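Local coordinates for aspartate aminotransferase (Leishmania major, PDB 4H51), which probably transfers the amino group of L-aspartate to 2-oxoglutarate, using pyridoxal 5'-phosphate as cofactor in a homodimer, at residues F33-R38 / F386-G391; P45-V50 / H400-M405; E82-S87 / T303-H308; G190-L195 / H223-F228; E214-M219 / R248-R253. All blocks are in the same frame, centred on the assembly; numbering follows the deposited sequence.

Contact 1. Residues F33-R38 / F386-G391; sequences FDLAKR and FITVSG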
# COMPACT_ATOMS: atom_id res chain seq x y z
N PHE B 33 -0.60 -17.57 6.03
CA PHE B 33 0.29 -17.59 4.83
C PHE B 33 1.33 -18.73 4.91
O PHE B 33 1.68 -19.34 3.85
CB PHE B 33 0.96 -16.22 4.55
CG PHE B 33 0.11 -15.29 3.71
CD1 PHE B 33 -1.14 -14.83 4.18
CD2 PHE B 33 0.53 -14.86 2.45
CE1 PHE B 33 -1.92 -13.97 3.42
CE2 PHE B 33 -0.25 -13.98 1.69
CZ PHE B 33 -1.48 -13.55 2.18
N ASP B 34 1.80 -19.06 6.13
CA ASP B 34 2.74 -20.16 6.29
C ASP B 34 2.10 -21.52 5.97
O ASP B 34 2.69 -22.29 5.20
CB ASP B 34 3.37 -20.18 7.69
CG ASP B 34 4.89 -20.38 7.66
OD1 ASP B 34 5.53 -19.84 6.72
OD2 ASP B 34 5.45 -21.07 8.56
N LEU B 35 0.91 -21.81 6.53
CA LEU B 35 0.21 -23.13 6.27
C LEU B 35 -0.21 -23.25 4.81
O LEU B 35 -0.09 -24.32 4.24
CB LEU B 35 -0.98 -23.35 7.25
CG LEU B 35 -1.83 -24.65 7.24
CD1 LEU B 35 -1.13 -25.87 7.77
CD2 LEU B 35 -3.13 -24.42 8.03
N ALA B 36 -0.58 -22.13 4.19
CA ALA B 36 -0.86 -22.05 2.76
C ALA B 36 0.39 -22.46 1.93
O ALA B 36 0.27 -23.19 0.94
CB ALA B 36 -1.32 -20.64 2.37
N LYS B 37 1.57 -22.01 2.36
CA LYS B 37 2.84 -22.35 1.68
C LYS B 37 3.10 -23.86 1.82
O LYS B 37 3.45 -24.54 0.82
CB LYS B 37 4.01 -21.52 2.24
N ARG B 38 2.92 -24.41 3.02
CA ARG B 38 3.09 -25.88 3.17
C ARG B 38 2.10 -26.65 2.28
O ARG B 38 2.49 -27.54 1.51
CB ARG B 38 2.86 -26.31 4.61
CG ARG B 38 2.77 -27.83 4.78
CD ARG B 38 2.44 -28.15 6.22
NE ARG B 38 2.17 -29.58 6.44
CZ ARG B 38 1.79 -30.09 7.61
NH1 ARG B 38 1.60 -29.29 8.66
NH2 ARG B 38 1.56 -31.39 7.75
N PHE B 386 -5.78 -29.82 4.38
CA PHE B 386 -5.18 -28.66 5.03
C PHE B 386 -6.26 -27.63 5.39
O PHE B 386 -6.53 -26.68 4.64
CB PHE B 386 -4.11 -28.00 4.16
CG PHE B 386 -2.92 -28.88 3.87
CD1 PHE B 386 -1.81 -28.87 4.71
CD2 PHE B 386 -2.91 -29.71 2.76
CE1 PHE B 386 -0.71 -29.66 4.45
CE2 PHE B 386 -1.81 -30.49 2.48
CZ PHE B 386 -0.70 -30.47 3.34
N ILE B 387 -6.87 -27.89 6.52
CA ILE B 387 -7.66 -26.88 7.24
C ILE B 387 -6.78 -26.23 8.33
O ILE B 387 -5.70 -26.77 8.67
CB ILE B 387 -8.92 -27.52 7.86
CG1 ILE B 387 -8.56 -28.53 8.93
CG2 ILE B 387 -9.74 -28.21 6.79
CD1 ILE B 387 -9.75 -29.16 9.58
N THR B 388 -7.21 -25.11 8.91
CA THR B 388 -6.47 -24.56 10.03
C THR B 388 -6.63 -25.37 11.33
O THR B 388 -7.57 -26.17 11.52
CB THR B 388 -6.82 -23.10 10.32
OG1 THR B 388 -8.09 -23.04 11.03
CG2 THR B 388 -6.88 -22.29 9.01
N VAL B 389 -5.69 -25.12 12.25
CA VAL B 389 -5.72 -25.75 13.55
C VAL B 389 -6.97 -25.39 14.38
O VAL B 389 -7.35 -26.11 15.28
CB VAL B 389 -4.41 -25.47 14.34
CG1 VAL B 389 -3.22 -26.01 13.59
CG2 VAL B 389 -4.22 -24.00 14.61
N SER B 390 -7.60 -24.28 14.06
CA SER B 390 -8.89 -23.88 14.68
C SER B 390 -10.15 -24.47 14.01
O SER B 390 -11.29 -24.22 14.43
CB SER B 390 -8.99 -22.36 14.71
OG SER B 390 -8.89 -21.80 13.40
N GLY B 391 -9.93 -25.25 12.97
CA GLY B 391 -11.00 -25.93 12.26
C GLY B 391 -11.60 -25.14 11.11
O GLY B 391 -12.66 -25.49 10.62
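L35 and F386 make up the close-packed inner part of this contact, whereas R38 lies on its exposed side. L35 points from helix 31-41 toward the loop 386-391. With CG anti to the backbone N (chi1 -177°), its two methyls divide the work: CD2 lies 3.5 Å from the carbonyl O of I387 and 3.9 Å from the CA of T388, while CD1 comes up at the edge of the F386 ring, 4.3 Å from CD1 of that residue. The buried ring of F386 is turned toward the helix and also rests on A39 and A42. Both segments belong to the smaller part of the aminotransferase fold, in which helix 31-41, near the N-terminus, packs on the link between strands 385-386 and 392-394. That link turns back through a type I beta turn from T388 to G391. Inside the turn the hydroxyls of T388 and S390 are hydrogen-bonded, OG1 to OG at 2.8 Å, and G391 takes a positive phi of 90°. On the looser side, the R38 chain runs extended from CG to NE and passes the ring edge rather than its face. NE lies in the plane of the F386 ring, 3.5 Å from CE1, and the guanidinium stands nearly upright to the ring, the two planes 82° apart. NH2 of R38 is hydrogen-bonded to OD1 of N382, at the end of helix 374-382.

Contact 2. Residues P45-V50 / H400-M405; sequences PKANLV and HETALM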
# COMPACT_ATOMS: atom_id res chain seq x y z
N PRO B 45 -2.54 -36.85 -3.24
CA PRO B 45 -3.93 -36.39 -3.12
C PRO B 45 -4.08 -35.47 -1.89
O PRO B 45 -3.95 -35.95 -0.76
CB PRO B 45 -4.72 -37.68 -2.88
CG PRO B 45 -3.83 -38.78 -3.37
CD PRO B 45 -2.43 -38.31 -3.12
N LYS B 46 -4.36 -34.18 -2.15
CA LYS B 46 -4.44 -33.12 -1.12
C LYS B 46 -5.64 -32.19 -1.35
O LYS B 46 -6.19 -32.10 -2.45
CB LYS B 46 -3.15 -32.31 -1.05
CG LYS B 46 -2.84 -31.46 -2.25
CD LYS B 46 -1.51 -30.72 -2.14
CE LYS B 46 -1.31 -29.83 -3.35
NZ LYS B 46 -0.13 -28.92 -3.31
N ALA B 47 -6.08 -31.52 -0.28
CA ALA B 47 -7.05 -30.45 -0.38
C ALA B 47 -6.42 -29.25 0.32
O ALA B 47 -6.19 -29.27 1.51
CB ALA B 47 -8.38 -30.84 0.27
N ASN B 48 -6.09 -28.24 -0.45
CA ASN B 48 -5.49 -27.07 0.08
C ASN B 48 -6.64 -26.11 0.40
O ASN B 48 -7.09 -25.37 -0.47
CB ASN B 48 -4.47 -26.49 -0.90
CG ASN B 48 -3.88 -25.19 -0.40
OD1 ASN B 48 -4.24 -24.70 0.66
ND2 ASN B 48 -2.98 -24.61 -1.19
N LEU B 49 -7.09 -26.13 1.65
CA LEU B 49 -8.20 -25.28 2.07
C LEU B 49 -7.83 -24.19 3.09
O LEU B 49 -8.66 -23.82 3.93
CB LEU B 49 -9.32 -26.16 2.65
CG LEU B 49 -9.65 -27.42 1.84
CD1 LEU B 49 -10.67 -28.27 2.59
CD2 LEU B 49 -10.13 -27.01 0.45
N VAL B 50 -6.62 -23.65 2.97
CA VAL B 50 -6.11 -22.66 3.97
C VAL B 50 -6.57 -21.26 3.72
O VAL B 50 -7.50 -20.81 4.43
CB VAL B 50 -4.58 -22.68 4.11
CG1 VAL B 50 -4.15 -21.68 5.20
CG2 VAL B 50 -4.11 -24.10 4.40
N HIS B 400 -15.87 -31.24 -6.04
CA HIS B 400 -16.69 -32.41 -5.71
C HIS B 400 -15.82 -33.45 -5.06
O HIS B 400 -16.12 -33.93 -3.97
CB HIS B 400 -17.35 -32.97 -6.97
CG HIS B 400 -18.10 -34.26 -6.74
ND1 HIS B 400 -19.33 -34.29 -6.15
CD2 HIS B 400 -17.76 -35.59 -6.99
CE1 HIS B 400 -19.75 -35.57 -6.05
NE2 HIS B 400 -18.79 -36.36 -6.57
N GLU B 401 -14.73 -33.78 -5.72
CA GLU B 401 -13.80 -34.80 -5.26
C GLU B 401 -13.23 -34.50 -3.86
O GLU B 401 -13.25 -35.37 -2.98
CB GLU B 401 -12.72 -34.97 -6.32
CG GLU B 401 -11.64 -36.02 -6.12
CD GLU B 401 -10.68 -36.10 -7.32
OE1 GLU B 401 -9.74 -35.27 -7.43
OE2 GLU B 401 -10.84 -37.00 -8.15
N THR B 402 -12.73 -33.29 -3.63
CA THR B 402 -12.10 -32.99 -2.34
C THR B 402 -13.13 -32.72 -1.23
O THR B 402 -12.81 -32.91 -0.07
CB THR B 402 -11.01 -31.88 -2.43
OG1 THR B 402 -11.57 -30.68 -2.98
CG2 THR B 402 -9.84 -32.36 -3.35
N ALA B 403 -14.37 -32.36 -1.59
CA ALA B 403 -15.46 -32.30 -0.61
C ALA B 403 -15.72 -33.67 0.04
O ALA B 403 -15.88 -33.80 1.28
CB ALA B 403 -16.74 -31.80 -1.27
N LEU B 404 -15.80 -34.69 -0.80
CA LEU B 404 -15.95 -36.06 -0.32
C LEU B 404 -14.74 -36.43 0.53
O LEU B 404 -14.89 -37.00 1.59
CB LEU B 404 -16.13 -37.03 -1.49
CG LEU B 404 -17.40 -36.86 -2.37
CD1 LEU B 404 -17.43 -37.89 -3.48
CD2 LEU B 404 -18.71 -36.88 -1.58
N MET B 405 -13.53 -36.06 0.10
CA MET B 405 -12.33 -36.37 0.88
C MET B 405 -12.30 -35.66 2.22
O MET B 405 -11.85 -36.23 3.20
CB MET B 405 -11.06 -35.99 0.14
CG MET B 405 -10.73 -36.92 -1.02
SD MET B 405 -9.63 -36.16 -2.21
CE MET B 405 -8.23 -35.75 -1.13
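NZ of K46 is the best-held polar atom here: it donates two hydrogen bonds, to the carbonyl oxygens of A39 in the last turn of helix 31-41 and of A42 just beyond it. These carbonyls would be expected to favour the charged form of the amine. The K46 side chain leaves the backbone away from helix 400-416, so this residue meets the helix through its backbone: its carbonyl O lies 3.8 Å from CG2 of T402. The next residue, A47, points toward the helix, and its CB meets CB of T402 at 3.9 Å. T402 turns its CG2 methyl to the strand because OG1 sits in the crowded position between backbone N and carbonyl carbon (chi1 57°), from which it accepts a hydrogen bond from N of T399, the residue just before the helix. One turn on, M405 reaches across with its terminal methyl. Its CE touches P45 at the carbonyl C, 4.2 Å away, and at CB, 4.4 Å away. A47 belongs to a short two-stranded parallel sheet, pairing with F386 of strand 385-386, on whose neighbour I385 both A47 and M405 also pack. The C-terminal helix 400-416 thus lies over this small sheet, while its A403 and L404 rest on the long helix 320-350.

Contact 3. Residues E82-S87 / T303-H308; sequences EYLPIS and TCPPAH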
# COMPACT_ATOMS: atom_id res chain seq x y z
N GLU B 82 0.46 8.30 -14.70
CA GLU B 82 0.70 9.42 -13.80
C GLU B 82 0.09 9.14 -12.44
O GLU B 82 -0.89 8.40 -12.33
CB GLU B 82 0.10 10.71 -14.34
CG GLU B 82 0.58 11.00 -15.74
CD GLU B 82 2.04 10.96 -15.83
OE1 GLU B 82 2.61 11.68 -15.03
OE2 GLU B 82 2.62 10.22 -16.71
N TYR B 83 0.70 9.71 -11.42
CA TYR B 83 0.23 9.48 -10.05
C TYR B 83 -1.28 9.69 -9.96
O TYR B 83 -1.83 10.66 -10.50
CB TYR B 83 0.87 10.44 -9.05
CG TYR B 83 2.32 10.17 -8.70
CD1 TYR B 83 2.69 8.99 -8.05
CD2 TYR B 83 3.30 11.12 -8.96
CE1 TYR B 83 4.02 8.76 -7.70
CE2 TYR B 83 4.63 10.92 -8.63
CZ TYR B 83 4.99 9.74 -7.99
OH TYR B 83 6.31 9.55 -7.64
N LEU B 84 -1.95 8.81 -9.22
CA LEU B 84 -3.30 9.12 -8.79
C LEU B 84 -3.18 10.21 -7.68
O LEU B 84 -2.15 10.32 -7.07
CB LEU B 84 -3.96 7.89 -8.19
CG LEU B 84 -4.34 6.71 -9.14
CD1 LEU B 84 -5.00 5.60 -8.36
CD2 LEU B 84 -5.25 7.16 -10.27
N PRO B 85 -4.26 10.97 -7.41
CA PRO B 85 -4.35 11.76 -6.20
C PRO B 85 -4.07 10.92 -4.96
O PRO B 85 -4.21 9.69 -4.96
CB PRO B 85 -5.81 12.24 -6.19
CG PRO B 85 -6.16 12.32 -7.66
CD PRO B 85 -5.51 11.07 -8.20
N ILE B 86 -3.68 11.57 -3.88
CA ILE B 86 -3.39 10.84 -2.64
C ILE B 86 -4.59 9.95 -2.21
O ILE B 86 -4.44 8.79 -1.78
CB ILE B 86 -2.97 11.85 -1.52
CG1 ILE B 86 -1.58 12.46 -1.81
CG2 ILE B 86 -2.98 11.21 -0.14
CD1 ILE B 86 -1.34 13.82 -1.14
N SER B 87 -5.80 10.49 -2.35
CA SER B 87 -6.99 9.75 -1.99
C SER B 87 -7.29 8.61 -2.96
O SER B 87 -8.08 7.74 -2.66
CB SER B 87 -8.20 10.67 -2.01
OG SER B 87 -8.08 11.73 -1.09
N THR B 303 2.22 7.57 -0.10
CA THR B 303 1.93 8.66 -1.02
C THR B 303 0.57 8.54 -1.73
O THR B 303 -0.29 9.43 -1.61
CB THR B 303 3.09 8.90 -2.03
OG1 THR B 303 4.20 9.47 -1.35
CG2 THR B 303 2.66 9.88 -3.11
N CYS B 304 0.39 7.48 -2.52
CA CYS B 304 -0.86 7.30 -3.26
C CYS B 304 -1.01 5.86 -3.70
O CYS B 304 0.00 5.11 -3.78
CB CYS B 304 -0.96 8.28 -4.43
SG CYS B 304 0.30 8.13 -5.71
N PRO B 305 -2.26 5.44 -3.96
CA PRO B 305 -2.50 4.01 -4.13
C PRO B 305 -2.27 3.49 -5.56
O PRO B 305 -2.28 4.30 -6.51
CB PRO B 305 -3.97 3.85 -3.75
CG PRO B 305 -4.58 5.13 -4.25
CD PRO B 305 -3.53 6.21 -4.03
N PRO B 306 -2.11 2.16 -5.71
CA PRO B 306 -1.94 1.55 -7.03
C PRO B 306 -3.23 1.65 -7.87
O PRO B 306 -4.33 1.41 -7.37
CB PRO B 306 -1.56 0.09 -6.74
CG PRO B 306 -2.15 -0.18 -5.38
CD PRO B 306 -2.15 1.15 -4.63
N ALA B 307 -3.06 1.97 -9.14
CA ALA B 307 -4.21 2.30 -9.99
C ALA B 307 -4.84 1.12 -10.69
O ALA B 307 -6.03 1.13 -10.96
CB ALA B 307 -3.85 3.39 -10.98
N HIS B 308 -4.06 0.09 -11.02
CA HIS B 308 -4.59 -0.94 -11.92
C HIS B 308 -5.84 -1.61 -11.37
O HIS B 308 -6.84 -1.73 -12.10
CB HIS B 308 -3.51 -1.95 -12.23
CG HIS B 308 -3.87 -2.90 -13.33
ND1 HIS B 308 -4.06 -2.48 -14.62
CD2 HIS B 308 -4.05 -4.28 -13.33
CE1 HIS B 308 -4.38 -3.54 -15.37
NE2 HIS B 308 -4.36 -4.64 -14.59
O HOH W 1 -1.05 6.25 -8.03
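Y83 and L84 diverge round C304. The tyrosine ring, with CG anti to the carbonyl carbon (chi1 -74°), meets the cysteine sulfur obliquely: SG lies 3.5 Å from CD1 of Y83 and 63° off the ring normal, a sulfur-aromatic contact. L84 points toward the other segment and sets its CD1 methyl 3.6 Å from CB of A307 and 3.5 Å from the carbonyl O of P305. C304 is directed at the loop, its CB 3.5 Å from the O of L84, a buried carbonyl with no polar partner. I86 flanks the other end, where its CG1 presses to 3.3 Å from the O of T303, likewise buried and unpartnered. One water ties the segments together, accepting from N of L84 and donating to the O of P305 at 2.8 Å. The polar end of Y83 is used elsewhere: its OH is hydrogen-bonded to the pyridoxal-phosphate-lysine residue of the second subunit, so this loop helps complete the neighbour's active site. T303 OG1 likewise meets T119 of the second subunit. The contact is wedged between strand 110-116, against which L84 and P305 pack at Q114, and helix 287-299, touched by I86.

Contact 4. Residues G190-L195 / H223-F228; sequences GSVFIL and HHQVFF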
# COMPACT_ATOMS: atom_id res chain seq x y z
N GLY B 190 -18.86 4.88 24.17
CA GLY B 190 -17.86 5.41 23.27
C GLY B 190 -16.66 4.49 23.05
O GLY B 190 -15.56 4.98 22.94
N SER B 191 -16.88 3.19 23.01
CA SER B 191 -15.86 2.25 22.59
C SER B 191 -15.94 2.01 21.06
O SER B 191 -16.89 2.45 20.40
CB SER B 191 -16.00 0.92 23.30
OG SER B 191 -15.87 1.07 24.70
N VAL B 192 -14.91 1.40 20.50
CA VAL B 192 -14.88 1.05 19.09
C VAL B 192 -15.17 -0.44 18.89
O VAL B 192 -14.56 -1.26 19.59
CB VAL B 192 -13.54 1.37 18.47
CG1 VAL B 192 -13.61 1.10 16.95
CG2 VAL B 192 -13.17 2.83 18.71
N PHE B 193 -16.09 -0.78 17.98
CA PHE B 193 -16.38 -2.18 17.68
C PHE B 193 -16.12 -2.45 16.22
O PHE B 193 -16.74 -1.82 15.34
CB PHE B 193 -17.83 -2.52 17.98
CG PHE B 193 -18.08 -2.75 19.43
CD1 PHE B 193 -18.12 -1.68 20.32
CD2 PHE B 193 -18.19 -4.03 19.93
CE1 PHE B 193 -18.32 -1.89 21.66
CE2 PHE B 193 -18.38 -4.24 21.27
CZ PHE B 193 -18.41 -3.16 22.15
N ILE B 194 -15.23 -3.41 15.96
CA ILE B 194 -15.03 -3.95 14.60
C ILE B 194 -16.00 -5.11 14.39
O ILE B 194 -15.89 -6.15 15.03
CB ILE B 194 -13.58 -4.34 14.36
CG1 ILE B 194 -12.68 -3.10 14.51
CG2 ILE B 194 -13.40 -5.01 12.99
CD1 ILE B 194 -11.22 -3.35 14.21
N LEU B 195 -16.94 -4.89 13.46
CA LEU B 195 -17.97 -5.84 13.05
C LEU B 195 -17.78 -6.34 11.63
O LEU B 195 -17.52 -5.58 10.73
CB LEU B 195 -19.31 -5.16 13.14
CG LEU B 195 -19.64 -4.53 14.52
CD1 LEU B 195 -20.98 -3.86 14.38
CD2 LEU B 195 -19.66 -5.61 15.66
N HIS B 223 -23.40 4.86 22.31
CA HIS B 223 -22.59 5.82 21.57
C HIS B 223 -21.27 5.24 21.15
O HIS B 223 -20.23 5.92 21.12
CB HIS B 223 -22.39 7.09 22.38
CG HIS B 223 -23.65 7.55 23.10
ND1 HIS B 223 -24.60 8.28 22.49
CD2 HIS B 223 -24.10 7.30 24.38
CE1 HIS B 223 -25.59 8.55 23.35
NE2 HIS B 223 -25.31 7.93 24.52
N HIS B 224 -21.30 3.96 20.80
CA HIS B 224 -20.11 3.30 20.27
C HIS B 224 -19.81 3.70 18.86
O HIS B 224 -20.71 4.01 18.06
CB HIS B 224 -20.26 1.78 20.33
CG HIS B 224 -20.34 1.20 21.73
ND1 HIS B 224 -19.55 1.61 22.72
CD2 HIS B 224 -21.07 0.10 22.24
CE1 HIS B 224 -19.78 0.85 23.83
NE2 HIS B 224 -20.72 -0.08 23.51
N GLN B 225 -18.53 3.67 18.51
CA GLN B 225 -18.13 3.76 17.10
C GLN B 225 -18.21 2.39 16.46
O GLN B 225 -17.57 1.40 16.93
CB GLN B 225 -16.70 4.27 16.96
CG GLN B 225 -16.19 4.33 15.52
CD GLN B 225 -16.86 5.40 14.69
OE1 GLN B 225 -16.98 6.57 15.12
NE2 GLN B 225 -17.35 5.02 13.49
N VAL B 226 -18.93 2.33 15.35
CA VAL B 226 -18.96 1.10 14.52
C VAL B 226 -17.94 1.18 13.38
O VAL B 226 -17.95 2.13 12.59
CB VAL B 226 -20.38 0.83 13.96
CG1 VAL B 226 -20.38 -0.33 12.98
CG2 VAL B 226 -21.39 0.56 15.10
N PHE B 227 -17.13 0.15 13.25
CA PHE B 227 -16.19 -0.04 12.14
C PHE B 227 -16.49 -1.38 11.46
O PHE B 227 -16.15 -2.43 11.97
CB PHE B 227 -14.75 0.00 12.66
CG PHE B 227 -13.67 0.09 11.62
CD1 PHE B 227 -13.93 0.23 10.30
CD2 PHE B 227 -12.33 0.06 12.04
CE1 PHE B 227 -12.93 0.35 9.35
CE2 PHE B 227 -11.31 0.19 11.12
CZ PHE B 227 -11.60 0.33 9.76
N PHE B 228 -17.14 -1.34 10.31
CA PHE B 228 -17.45 -2.54 9.54
C PHE B 228 -16.25 -2.96 8.71
O PHE B 228 -15.61 -2.15 8.04
CB PHE B 228 -18.65 -2.32 8.61
CG PHE B 228 -19.99 -2.50 9.26
CD1 PHE B 228 -20.39 -3.75 9.74
CD2 PHE B 228 -20.91 -1.45 9.34
CE1 PHE B 228 -21.64 -3.92 10.31
CE2 PHE B 228 -22.14 -1.60 9.91
CZ PHE B 228 -22.50 -2.86 10.43
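The imidazole of H224 has CE1 of F193 over the centre of one face, 3.4 Å above its plane, and the backbone N of S191 at its edge. The latter is a hydrogen bond of 3.1 Å to ND1, lying close to the ring plane, so ND1 acts as acceptor. The other ring nitrogen, NE2, is hydrogen-bonded to the carbonyl O of I184 and so must carry the proton. The F193 and H224 planes meet obliquely at 45°. Further along, CG1 of V226 lies over one face of the F228 ring, and CB of L195 is 3.8 Å from CD1 of F228. On the face of the sheet shared by V192 and Q225, I194 and F227 lie side by side, their CG1 and CD2 atoms 4.0 Å apart. H224 and S191 lie just ahead of two parallel strands of the large mixed sheet, which carry the other side chains and are joined through helix 209-221 as a beta-alpha-beta unit. N of F193 donates to O of Q225 at 2.8 Å, nearly along the C=O axis, and N of F227 to O of F193 at 2.9 Å, in the carbonyl plane. The last rung is less well aimed, N of L195 approaching O of F227 from above its carbonyl plane. With both its nitrogens engaged, the buried H224 is probably neutral, its tautomer and ring rotation fixed by the two backbone partners.

Contact 5. Residues E214-M219 / R248-R253; sequences EIASLM and RLFARR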
# COMPACT_ATOMS: atom_id res chain seq x y z
N GLU B 214 -31.04 -5.29 16.53
CA GLU B 214 -30.79 -5.15 17.98
C GLU B 214 -29.37 -4.63 18.24
O GLU B 214 -29.19 -3.80 19.10
CB GLU B 214 -30.95 -6.45 18.71
CG GLU B 214 -32.39 -6.92 18.84
CD GLU B 214 -32.53 -8.07 19.85
OE1 GLU B 214 -32.03 -7.96 21.00
OE2 GLU B 214 -33.14 -9.10 19.50
N ILE B 215 -28.41 -5.07 17.43
CA ILE B 215 -27.02 -4.60 17.61
C ILE B 215 -26.94 -3.11 17.30
O ILE B 215 -26.26 -2.36 18.00
CB ILE B 215 -26.05 -5.34 16.71
CG1 ILE B 215 -25.96 -6.81 17.10
CG2 ILE B 215 -24.63 -4.73 16.82
CD1 ILE B 215 -25.41 -7.68 15.99
N ALA B 216 -27.64 -2.66 16.25
CA ALA B 216 -27.68 -1.21 15.95
C ALA B 216 -28.24 -0.42 17.13
O ALA B 216 -27.68 0.61 17.47
CB ALA B 216 -28.46 -0.91 14.69
N SER B 217 -29.34 -0.85 17.71
CA SER B 217 -29.91 -0.15 18.86
C SER B 217 -28.93 -0.01 20.03
O SER B 217 -28.86 1.04 20.67
CB SER B 217 -31.15 -0.89 19.37
OG SER B 217 -32.14 -0.87 18.40
N LEU B 218 -28.18 -1.06 20.29
CA LEU B 218 -27.18 -1.05 21.37
C LEU B 218 -26.01 -0.14 21.04
O LEU B 218 -25.50 0.58 21.93
CB LEU B 218 -26.65 -2.47 21.59
CG LEU B 218 -27.66 -3.46 22.13
CD1 LEU B 218 -26.96 -4.77 22.38
CD2 LEU B 218 -28.29 -2.95 23.43
N MET B 219 -25.56 -0.14 19.78
CA MET B 219 -24.45 0.75 19.40
C MET B 219 -24.83 2.23 19.52
O MET B 219 -24.00 3.08 19.87
CB MET B 219 -23.96 0.48 17.95
CG MET B 219 -23.44 -0.96 17.75
SD MET B 219 -21.88 -1.14 18.61
CE MET B 219 -21.71 -2.93 18.60
N ARG B 248 -26.30 -0.99 5.46
CA ARG B 248 -27.42 -0.10 5.05
C ARG B 248 -28.38 0.21 6.17
O ARG B 248 -28.86 1.34 6.29
CB ARG B 248 -28.20 -0.62 3.81
CG ARG B 248 -27.35 -0.70 2.57
CD ARG B 248 -28.07 -1.25 1.38
NE ARG B 248 -27.14 -1.37 0.24
CZ ARG B 248 -27.47 -1.93 -0.91
NH1 ARG B 248 -28.70 -2.38 -1.09
NH2 ARG B 248 -26.57 -2.01 -1.87
N LEU B 249 -28.64 -0.78 7.02
CA LEU B 249 -29.47 -0.57 8.24
C LEU B 249 -28.83 0.38 9.20
O LEU B 249 -29.49 1.27 9.72
CB LEU B 249 -29.69 -1.89 8.98
CG LEU B 249 -30.40 -1.89 10.35
CD1 LEU B 249 -31.89 -1.54 10.28
CD2 LEU B 249 -30.20 -3.28 10.95
N PHE B 250 -27.53 0.18 9.49
CA PHE B 250 -26.84 1.09 10.41
C PHE B 250 -26.86 2.53 9.88
O PHE B 250 -27.04 3.48 10.65
CB PHE B 250 -25.41 0.60 10.72
CG PHE B 250 -25.32 -0.57 11.70
CD1 PHE B 250 -26.18 -1.66 11.63
CD2 PHE B 250 -24.33 -0.61 12.65
CE1 PHE B 250 -26.07 -2.72 12.49
CE2 PHE B 250 -24.22 -1.68 13.54
CZ PHE B 250 -25.10 -2.73 13.46
N ALA B 251 -26.64 2.71 8.58
CA ALA B 251 -26.69 4.05 7.97
C ALA B 251 -28.07 4.63 8.19
O ALA B 251 -28.20 5.75 8.63
CB ALA B 251 -26.40 3.99 6.47
N ARG B 252 -29.09 3.86 7.82
CA ARG B 252 -30.48 4.33 7.88
C ARG B 252 -30.82 4.73 9.30
O ARG B 252 -31.59 5.70 9.48
CB ARG B 252 -31.49 3.30 7.39
N ARG B 253 -30.24 4.04 10.30
CA ARG B 253 -30.54 4.37 11.69
C ARG B 253 -29.61 5.40 12.34
O ARG B 253 -29.69 5.60 13.54
CB ARG B 253 -30.64 3.09 12.53
CG ARG B 253 -31.92 2.34 12.14
CD ARG B 253 -32.27 1.24 13.06
NE ARG B 253 -32.39 1.71 14.44
CZ ARG B 253 -32.29 0.91 15.48
NH1 ARG B 253 -32.09 -0.41 15.29
NH2 ARG B 253 -32.35 1.40 16.70
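Helix 209-221, which leads into strand 225-230 of the large domain, and helix 245-252, which comes after it, meet here, the axes of their short segments 10.1 Å apart at closest approach and inclined at 40°. The buried ring of F250 is the centre of the packing. A216 points across at it, placing CB over one face of the ring, offset toward the rim and 4.0 Å from its centroid, a CH-pi contact. CG2 of I215, anti to the backbone N, comes to the ring edge, 3.9 Å from CZ of F250. On the more exposed side, R253, the first residue past the helix end, bends at chi3 (56°) so that its guanidinium meets S217 end-on, edge first. NH2 and NH1 both donate to the one oxygen, S217 OG, at 2.8 Å and 3.1 Å; OG lies in the guanidinium plane, and the NH2 bond is the straighter. The same hydroxyl has a weak hydrogen bond to the O of N213. F250 also sets its ring edge-to-face with F228 and touches V226, so the helix pair closes over one side of the strand, as in the alpha/beta/alpha layering of fold-type I pyridoxal-phosphate enzymes.

Overall arrangement
Within one chain the five contacts form two adjoining pairs and one separate site. Contacts 1 and 2 have centres 13 Å apart and share a short sheet, F386 N lying 3.0 Å from A47 O. Contacts 4 and 5, with centres 11 Å apart, join strand to helix, as H224 N reaches M219 O at 3.0 Å. The centres of contacts 2 and 5 are about 39 Å apart, on opposite sides of the chain's centre. Contact 3 stands about 15 Å, nearest atoms, from contacts 1 and 4, but across the dimer F33 of contact 1 packs on L84 of the second subunit. Through Y83, contact 3 reaches the cofactor-bearing K265 of the second subunit. Contact 4 also meets that subunit, but at W21, through Q225.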